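Local coordinates for alcohol dehydrogenase (Thermus thermophilus, PDB 2EIH), which binds a zinc ion and probably catalyses nicotinamide-dependent oxidation or reduction, as a member of the zinc-type alcohol dehydrogenase family, at residues 144-149 with 337-342; 137-142 with 309-314. All coordinates share one frame; numbering follows the deposited sequence.

Interaction 1 (144-149 with 337-342); sequences AAAIPL and KVVLQV
Ala-145, on helix 141-146, begins the contact, its CB pointing at Val-339 CG1 from 4.4 Å. Val-339 serves two alanines at once: CG1, anti to the backbone N (chi1 -175°), faces Ala-145, while CG2 reaches Ala-146 CB at 4.2 Å. Ala-146 does most of the work. Its methyl lies against the root of Lys-337, with CB 3.6 Å from Lys-337 CG and 3.7 Å from Lys-337 CB. The lysine chain then bends at chi2 (77°) and runs on extended, so that Lys-337 CD and CE pass alongside Ala-146 O, each 4.0 Å from it. It is thus the aliphatic part of the lysine that packs here, and the same side chain also touches Asp-64 and Ala-38. A serine in place of Lys-337 would probably leave Ala-146 with a gap beside its methyl and its carbonyl without the methylenes that pass it. Beyond the turn, Leu-149 N is hydrogen-bonded to Asp-64 OD2. Two neighbouring alanines, laid against a strand that pairs with 29-38 and 313-318, form a helix-on-sheet layer in the GroES-like catalytic domain of medium-chain dehydrogenases.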
ATOM      1  N   ALA A 144     -24.937 -13.934  17.285  1.00 19.98           N
ATOM      2  CA  ALA A 144     -24.878 -13.468  15.902  1.00 19.16           C
ATOM      3  C   ALA A 144     -25.182 -11.967  15.836  1.00 19.52           C
ATOM      4  O   ALA A 144     -24.398 -11.192  15.265  1.00 20.28           O
ATOM      5  CB  ALA A 144     -25.867 -14.247  15.053  1.00 15.86           C
ATOM      6  N   ALA A 145     -26.301 -11.550  16.430  1.00 17.81           N
ATOM      7  CA  ALA A 145     -26.663 -10.129  16.414  1.00 17.67           C
ATOM      8  C   ALA A 145     -25.588  -9.236  17.007  1.00 15.63           C
ATOM      9  O   ALA A 145     -25.473  -8.072  16.652  1.00 19.36           O
ATOM     10  CB  ALA A 145     -27.979  -9.902  17.158  1.00 13.88           C
ATOM     11  N   ALA A 146     -24.781  -9.778  17.897  1.00 14.97           N
ATOM     12  CA  ALA A 146     -23.748  -8.971  18.527  1.00 16.15           C
ATOM     13  C   ALA A 146     -22.514  -8.677  17.657  1.00 18.04           C
ATOM     14  O   ALA A 146     -21.763  -7.752  17.945  1.00 19.41           O
ATOM     15  CB  ALA A 146     -23.309  -9.631  19.833  1.00 13.99           C
ATOM     16  N   ILE A 147     -22.324  -9.435  16.582  1.00 21.67           N
ATOM     17  CA  ILE A 147     -21.149  -9.283  15.741  1.00 20.02           C
ATOM     18  C   ILE A 147     -20.923  -8.072  14.816  1.00 23.05           C
ATOM     19  O   ILE A 147     -20.017  -7.258  15.069  1.00 23.81           O
ATOM     20  CB  ILE A 147     -20.945 -10.545  14.868  1.00 20.69           C
ATOM     21  CG1 ILE A 147     -20.785 -11.759  15.753  1.00 18.87           C
ATOM     22  CG2 ILE A 147     -19.711 -10.369  13.961  1.00 15.70           C
ATOM     23  CD1 ILE A 147     -20.847 -13.071  15.010  1.00 21.43           C
ATOM     24  N   PRO A 148     -21.745  -7.930  13.752  1.00 23.21           N
ATOM     25  CA  PRO A 148     -21.649  -6.862  12.754  1.00 22.18           C
ATOM     26  C   PRO A 148     -21.053  -5.502  13.132  1.00 24.90           C
ATOM     27  O   PRO A 148     -19.864  -5.249  12.892  1.00 25.94           O
ATOM     28  CB  PRO A 148     -23.067  -6.780  12.224  1.00 22.08           C
ATOM     29  CG  PRO A 148     -23.534  -8.184  12.326  1.00 18.13           C
ATOM     30  CD  PRO A 148     -23.088  -8.536  13.715  1.00 18.86           C
ATOM     31  N   LEU A 149     -21.876  -4.620  13.686  1.00 25.82           N
ATOM     32  CA  LEU A 149     -21.443  -3.269  14.041  1.00 26.47           C
ATOM     33  C   LEU A 149     -20.059  -3.188  14.712  1.00 26.72           C
ATOM     34  O   LEU A 149     -19.161  -2.518  14.188  1.00 27.21           O
ATOM     35  CB  LEU A 149     -22.513  -2.605  14.930  1.00 28.68           C
ATOM     36  CG  LEU A 149     -22.662  -1.078  15.146  1.00 32.65           C
ATOM     37  CD1 LEU A 149     -21.332  -0.477  15.575  1.00 32.80           C
ATOM     38  CD2 LEU A 149     -23.180  -0.403  13.894  1.00 32.59           C
ATOM     39  N   LYS A 337     -21.660  -7.211  24.819  1.00 24.15           N
ATOM     40  CA  LYS A 337     -22.844  -6.691  24.145  1.00 24.36           C
ATOM     41  C   LYS A 337     -24.155  -6.876  24.923  1.00 23.42           C
ATOM     42  O   LYS A 337     -24.339  -7.863  25.636  1.00 24.98           O
ATOM     43  CB  LYS A 337     -22.965  -7.376  22.777  1.00 22.43           C
ATOM     44  CG  LYS A 337     -23.550  -6.511  21.658  1.00 26.71           C
ATOM     45  CD  LYS A 337     -22.518  -5.519  21.123  1.00 22.87           C
ATOM     46  CE  LYS A 337     -23.112  -4.616  20.058  1.00 21.04           C
ATOM     47  NZ  LYS A 337     -22.089  -3.685  19.516  1.00 23.17           N
ATOM     48  N   VAL A 338     -25.050  -5.903  24.789  1.00 21.38           N
ATOM     49  CA  VAL A 338     -26.366  -5.958  25.412  1.00 18.47           C
ATOM     50  C   VAL A 338     -27.256  -6.298  24.226  1.00 19.03           C
ATOM     51  O   VAL A 338     -27.354  -5.524  23.273  1.00 18.93           O
ATOM     52  CB  VAL A 338     -26.789  -4.592  26.012  1.00 18.97           C
ATOM     53  CG1 VAL A 338     -28.209  -4.665  26.545  1.00 15.84           C
ATOM     54  CG2 VAL A 338     -25.838  -4.215  27.124  1.00 15.39           C
ATOM     55  N   VAL A 339     -27.878  -7.473  24.278  1.00 19.11           N
ATOM     56  CA  VAL A 339     -28.729  -7.939  23.202  1.00 16.04           C
ATOM     57  C   VAL A 339     -30.172  -8.142  23.587  1.00 17.47           C
ATOM     58  O   VAL A 339     -30.488  -8.805  24.576  1.00 17.57           O
ATOM     59  CB  VAL A 339     -28.228  -9.283  22.616  1.00 15.08           C
ATOM     60  CG1 VAL A 339     -29.085  -9.664  21.413  1.00 13.90           C
ATOM     61  CG2 VAL A 339     -26.771  -9.181  22.227  1.00 11.42           C
ATOM     62  N   LEU A 340     -31.038  -7.579  22.761  1.00 18.91           N
ATOM     63  CA  LEU A 340     -32.474  -7.684  22.927  1.00 20.45           C
ATOM     64  C   LEU A 340     -32.939  -8.933  22.193  1.00 22.44           C
ATOM     65  O   LEU A 340     -32.490  -9.220  21.084  1.00 20.38           O
ATOM     66  CB  LEU A 340     -33.148  -6.461  22.304  1.00 19.85           C
ATOM     67  CG  LEU A 340     -33.608  -5.291  23.180  1.00 21.71           C
ATOM     68  CD1 LEU A 340     -32.623  -5.021  24.312  1.00 19.08           C
ATOM     69  CD2 LEU A 340     -33.799  -4.065  22.298  1.00 18.97           C
ATOM     70  N   GLN A 341     -33.836  -9.672  22.830  1.00 24.76           N
ATOM     71  CA  GLN A 341     -34.413 -10.872  22.252  1.00 26.49           C
ATOM     72  C   GLN A 341     -35.793 -10.482  21.761  1.00 28.29           C
ATOM     73  O   GLN A 341     -36.657 -10.123  22.559  1.00 27.52           O
ATOM     74  CB  GLN A 341     -34.527 -11.968  23.305  1.00 25.27           C
ATOM     75  CG  GLN A 341     -33.200 -12.537  23.760  1.00 25.38           C
ATOM     76  CD  GLN A 341     -33.361 -13.413  24.983  1.00 25.26           C
ATOM     77  OE1 GLN A 341     -33.921 -12.973  25.985  1.00 29.81           O
ATOM     78  NE2 GLN A 341     -32.853 -14.644  24.924  1.00 23.44           N
ATOM     79  N   VAL A 342     -35.994 -10.553  20.451  1.00 31.82           N
ATOM     80  CA  VAL A 342     -37.267 -10.179  19.840  1.00 34.62           C
ATOM     81  C   VAL A 342     -38.217 -11.358  19.817  1.00 36.45           C
ATOM     82  O   VAL A 342     -39.258 -11.349  20.473  1.00 39.68           O
ATOM     83  CB  VAL A 342     -37.061  -9.715  18.397  1.00 34.32           C
ATOM     84  CG1 VAL A 342     -38.388  -9.327  17.778  1.00 36.25           C
ATOM     85  CG2 VAL A 342     -36.089  -8.554  18.372  1.00 34.20           C
TER

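Interaction 2 (137-142 with 309-314); sequences KNLSFE and LKPVVG
Leu-139 and Pro-311 supply the apolar part of this contact, with Leu-139 CD1 4.2 Å from Pro-311 CG. The leucine is drawn out at chi2 (-173°), CD1 anti to CA, which carries that methyl outward to the proline ring. The backbones stay well apart at this end: Leu-139 CA is 9.1 Å from Lys-310 CA. They draw closer at Glu-142 and Val-313, whose CA atoms are 7.2 Å apart.

There the touch is of a methyl on a carbonyl. Val-313 CG2 lies 3.7 Å from Glu-142 O and 4.0 Å from Glu-142 C; it is the branch anti to the valine's own carbonyl carbon. The glutamate thus meets the other segment through its backbone, while its carboxylate turns from Val-313 to other partners.

The polar groups work mainly within the helix start. Ser-140 OG donates to Glu-142 OE1 over 3.2 Å, meeting the oxygen on its anti side, 22° out of the carboxylate plane. Glu-142 OE2 takes a second bond from Gln-341 NE2, so both carboxylate oxygens have a partner and the group's rotation is probably restrained. Ser-140 is also the N-cap: its side chain caps a backbone N of the first turn, and Glu-143 OE2 accepts from Ser-140 N, the reciprocal pair of a capping box.

Around this, Pro-311 also packs on Glu-143, Ala-146 and Ile-147, Leu-139 rests on Val-304, and Leu-309 packs on both helices 297-306 and 180-189. The approach to strand 313-318 thus lies between helix 141-146 and those two helices, probably of the Rossmann-like part.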
ATOM      1  N   LYS A 137     -23.760 -20.978  11.719  1.00 30.90           N
ATOM      2  CA  LYS A 137     -24.568 -21.971  12.410  1.00 33.69           C
ATOM      3  C   LYS A 137     -24.062 -22.388  13.781  1.00 32.77           C
ATOM      4  O   LYS A 137     -24.783 -23.019  14.552  1.00 32.86           O
ATOM      5  CB  LYS A 137     -24.763 -23.221  11.537  1.00 36.55           C
ATOM      6  CG  LYS A 137     -25.578 -22.973  10.273  1.00 42.07           C
ATOM      7  CD  LYS A 137     -25.887 -24.269   9.527  1.00 46.75           C
ATOM      8  CE  LYS A 137     -26.574 -23.994   8.189  1.00 49.14           C
ATOM      9  NZ  LYS A 137     -27.835 -23.207   8.354  1.00 49.96           N
ATOM     10  N   ASN A 138     -22.829 -22.044  14.106  1.00 32.54           N
ATOM     11  CA  ASN A 138     -22.301 -22.426  15.410  1.00 32.83           C
ATOM     12  C   ASN A 138     -22.662 -21.398  16.493  1.00 31.98           C
ATOM     13  O   ASN A 138     -22.257 -21.555  17.647  1.00 32.43           O
ATOM     14  CB  ASN A 138     -20.772 -22.590  15.347  1.00 34.92           C
ATOM     15  CG  ASN A 138     -20.053 -21.287  14.991  1.00 38.34           C
ATOM     16  OD1 ASN A 138     -18.979 -20.981  15.530  1.00 37.78           O
ATOM     17  ND2 ASN A 138     -20.636 -20.523  14.069  1.00 38.90           N
ATOM     18  N   LEU A 139     -23.428 -20.364  16.128  1.00 28.74           N
ATOM     19  CA  LEU A 139     -23.812 -19.315  17.080  1.00 26.46           C
ATOM     20  C   LEU A 139     -25.293 -19.207  17.406  1.00 25.77           C
ATOM     21  O   LEU A 139     -26.148 -19.616  16.613  1.00 27.33           O
ATOM     22  CB  LEU A 139     -23.365 -17.943  16.580  1.00 26.03           C
ATOM     23  CG  LEU A 139     -21.880 -17.607  16.436  1.00 26.19           C
ATOM     24  CD1 LEU A 139     -21.789 -16.136  16.094  1.00 27.27           C
ATOM     25  CD2 LEU A 139     -21.121 -17.912  17.721  1.00 25.48           C
ATOM     26  N   SER A 140     -25.598 -18.646  18.575  1.00 22.15           N
ATOM     27  CA  SER A 140     -26.993 -18.439  18.967  1.00 20.21           C
ATOM     28  C   SER A 140     -27.379 -17.131  18.318  1.00 19.16           C
ATOM     29  O   SER A 140     -26.519 -16.322  17.985  1.00 21.74           O
ATOM     30  CB  SER A 140     -27.130 -18.265  20.469  1.00 18.79           C
ATOM     31  OG  SER A 140     -26.725 -16.956  20.819  1.00 21.30           O
ATOM     32  N   PHE A 141     -28.669 -16.906  18.151  1.00 17.92           N
ATOM     33  CA  PHE A 141     -29.101 -15.659  17.539  1.00 18.70           C
ATOM     34  C   PHE A 141     -28.578 -14.392  18.282  1.00 18.11           C
ATOM     35  O   PHE A 141     -28.248 -13.394  17.634  1.00 17.23           O
ATOM     36  CB  PHE A 141     -30.627 -15.661  17.417  1.00 18.16           C
ATOM     37  CG  PHE A 141     -31.138 -16.507  16.279  1.00 20.15           C
ATOM     38  CD1 PHE A 141     -30.966 -16.100  14.959  1.00 17.48           C
ATOM     39  CD2 PHE A 141     -31.796 -17.710  16.524  1.00 21.37           C
ATOM     40  CE1 PHE A 141     -31.447 -16.878  13.912  1.00 20.73           C
ATOM     41  CE2 PHE A 141     -32.278 -18.492  15.477  1.00 19.40           C
ATOM     42  CZ  PHE A 141     -32.107 -18.078  14.175  1.00 19.20           C
ATOM     43  N   GLU A 142     -28.468 -14.430  19.613  1.00 15.60           N
ATOM     44  CA  GLU A 142     -27.985 -13.260  20.356  1.00 16.58           C
ATOM     45  C   GLU A 142     -26.498 -13.026  20.110  1.00 18.09           C
ATOM     46  O   GLU A 142     -26.031 -11.889  20.128  1.00 17.55           O
ATOM     47  CB  GLU A 142     -28.221 -13.409  21.864  1.00 18.07           C
ATOM     48  CG  GLU A 142     -29.686 -13.510  22.272  1.00 18.21           C
ATOM     49  CD  GLU A 142     -30.257 -14.911  22.114  1.00 20.66           C
ATOM     50  OE1 GLU A 142     -29.608 -15.756  21.458  1.00 19.04           O
ATOM     51  OE2 GLU A 142     -31.355 -15.163  22.658  1.00 18.38           O
ATOM     52  N   LEU A 309     -12.627 -15.873  16.052  1.00 23.18           N
ATOM     53  CA  LEU A 309     -13.180 -14.621  16.530  1.00 23.71           C
ATOM     54  C   LEU A 309     -14.529 -14.937  17.145  1.00 25.29           C
ATOM     55  O   LEU A 309     -15.290 -15.725  16.586  1.00 27.40           O
ATOM     56  CB  LEU A 309     -13.389 -13.654  15.371  1.00 23.41           C
ATOM     57  CG  LEU A 309     -12.182 -13.070  14.642  1.00 23.01           C
ATOM     58  CD1 LEU A 309     -12.684 -12.199  13.511  1.00 23.04           C
ATOM     59  CD2 LEU A 309     -11.330 -12.254  15.603  1.00 21.59           C
ATOM     60  N   LYS A 310     -14.850 -14.354  18.290  1.00 24.60           N
ATOM     61  CA  LYS A 310     -16.162 -14.648  18.860  1.00 26.62           C
ATOM     62  C   LYS A 310     -16.796 -13.467  19.562  1.00 25.80           C
ATOM     63  O   LYS A 310     -16.116 -12.689  20.231  1.00 25.83           O
ATOM     64  CB  LYS A 310     -16.070 -15.834  19.812  1.00 28.54           C
ATOM     65  CG  LYS A 310     -15.149 -15.648  20.985  1.00 31.15           C
ATOM     66  CD  LYS A 310     -15.072 -16.924  21.782  1.00 34.55           C
ATOM     67  CE  LYS A 310     -14.387 -16.702  23.111  1.00 36.82           C
ATOM     68  NZ  LYS A 310     -14.274 -17.980  23.877  1.00 39.20           N
ATOM     69  N   PRO A 311     -18.115 -13.311  19.414  1.00 25.15           N
ATOM     70  CA  PRO A 311     -18.802 -12.196  20.058  1.00 24.69           C
ATOM     71  C   PRO A 311     -18.945 -12.449  21.545  1.00 23.94           C
ATOM     72  O   PRO A 311     -18.940 -13.591  21.991  1.00 25.18           O
ATOM     73  CB  PRO A 311     -20.152 -12.195  19.364  1.00 23.25           C
ATOM     74  CG  PRO A 311     -20.423 -13.670  19.262  1.00 22.10           C
ATOM     75  CD  PRO A 311     -19.081 -14.162  18.697  1.00 24.74           C
ATOM     76  N   VAL A 312     -19.086 -11.381  22.309  1.00 24.53           N
ATOM     77  CA  VAL A 312     -19.254 -11.518  23.737  1.00 23.39           C
ATOM     78  C   VAL A 312     -20.571 -10.890  24.162  1.00 23.94           C
ATOM     79  O   VAL A 312     -20.724  -9.671  24.163  1.00 23.52           O
ATOM     80  CB  VAL A 312     -18.074 -10.880  24.470  1.00 23.97           C
ATOM     81  CG1 VAL A 312     -18.333 -10.853  25.965  1.00 22.81           C
ATOM     82  CG2 VAL A 312     -16.806 -11.675  24.166  1.00 22.83           C
ATOM     83  N   VAL A 313     -21.533 -11.743  24.491  1.00 24.34           N
ATOM     84  CA  VAL A 313     -22.851 -11.290  24.927  1.00 25.21           C
ATOM     85  C   VAL A 313     -22.825 -11.043  26.433  1.00 24.15           C
ATOM     86  O   VAL A 313     -22.712 -11.981  27.217  1.00 23.19           O
ATOM     87  CB  VAL A 313     -23.934 -12.351  24.618  1.00 25.99           C
ATOM     88  CG1 VAL A 313     -25.295 -11.848  25.085  1.00 26.39           C
ATOM     89  CG2 VAL A 313     -23.961 -12.647  23.121  1.00 25.41           C
ATOM     90  N   GLY A 314     -22.923  -9.776  26.822  1.00 23.28           N
ATOM     91  CA  GLY A 314     -22.908  -9.428  28.228  1.00 23.80           C
ATOM     92  C   GLY A 314     -24.228  -9.645  28.946  1.00 25.70           C
ATOM     93  O   GLY A 314     -24.229 -10.161  30.062  1.00 26.72           O
TER

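The two contacts lie side by side, their centres about 8 Å apart, and their segments alternate along the chain: 137-142, 144-149, 309-314, 337-342. Both use helix 141-146, interaction 2 its first residues and interaction 1 residues farther along, and both reach the mixed sheet through the neighbouring parallel strands 313-318 and 337-341. Lys-337 joins the two contacts by two probable backbone hydrogen bonds, its N to Val-312 O just before the strand and its O to Gly-314 N within it. Ile-147 CD1 also packs on Leu-139 CD1 at 3.4 Å. Between the early and late segments the chain builds the six-stranded parallel Rossmann-like sheet, so the C-terminal part returns to complete the GroES-like domain.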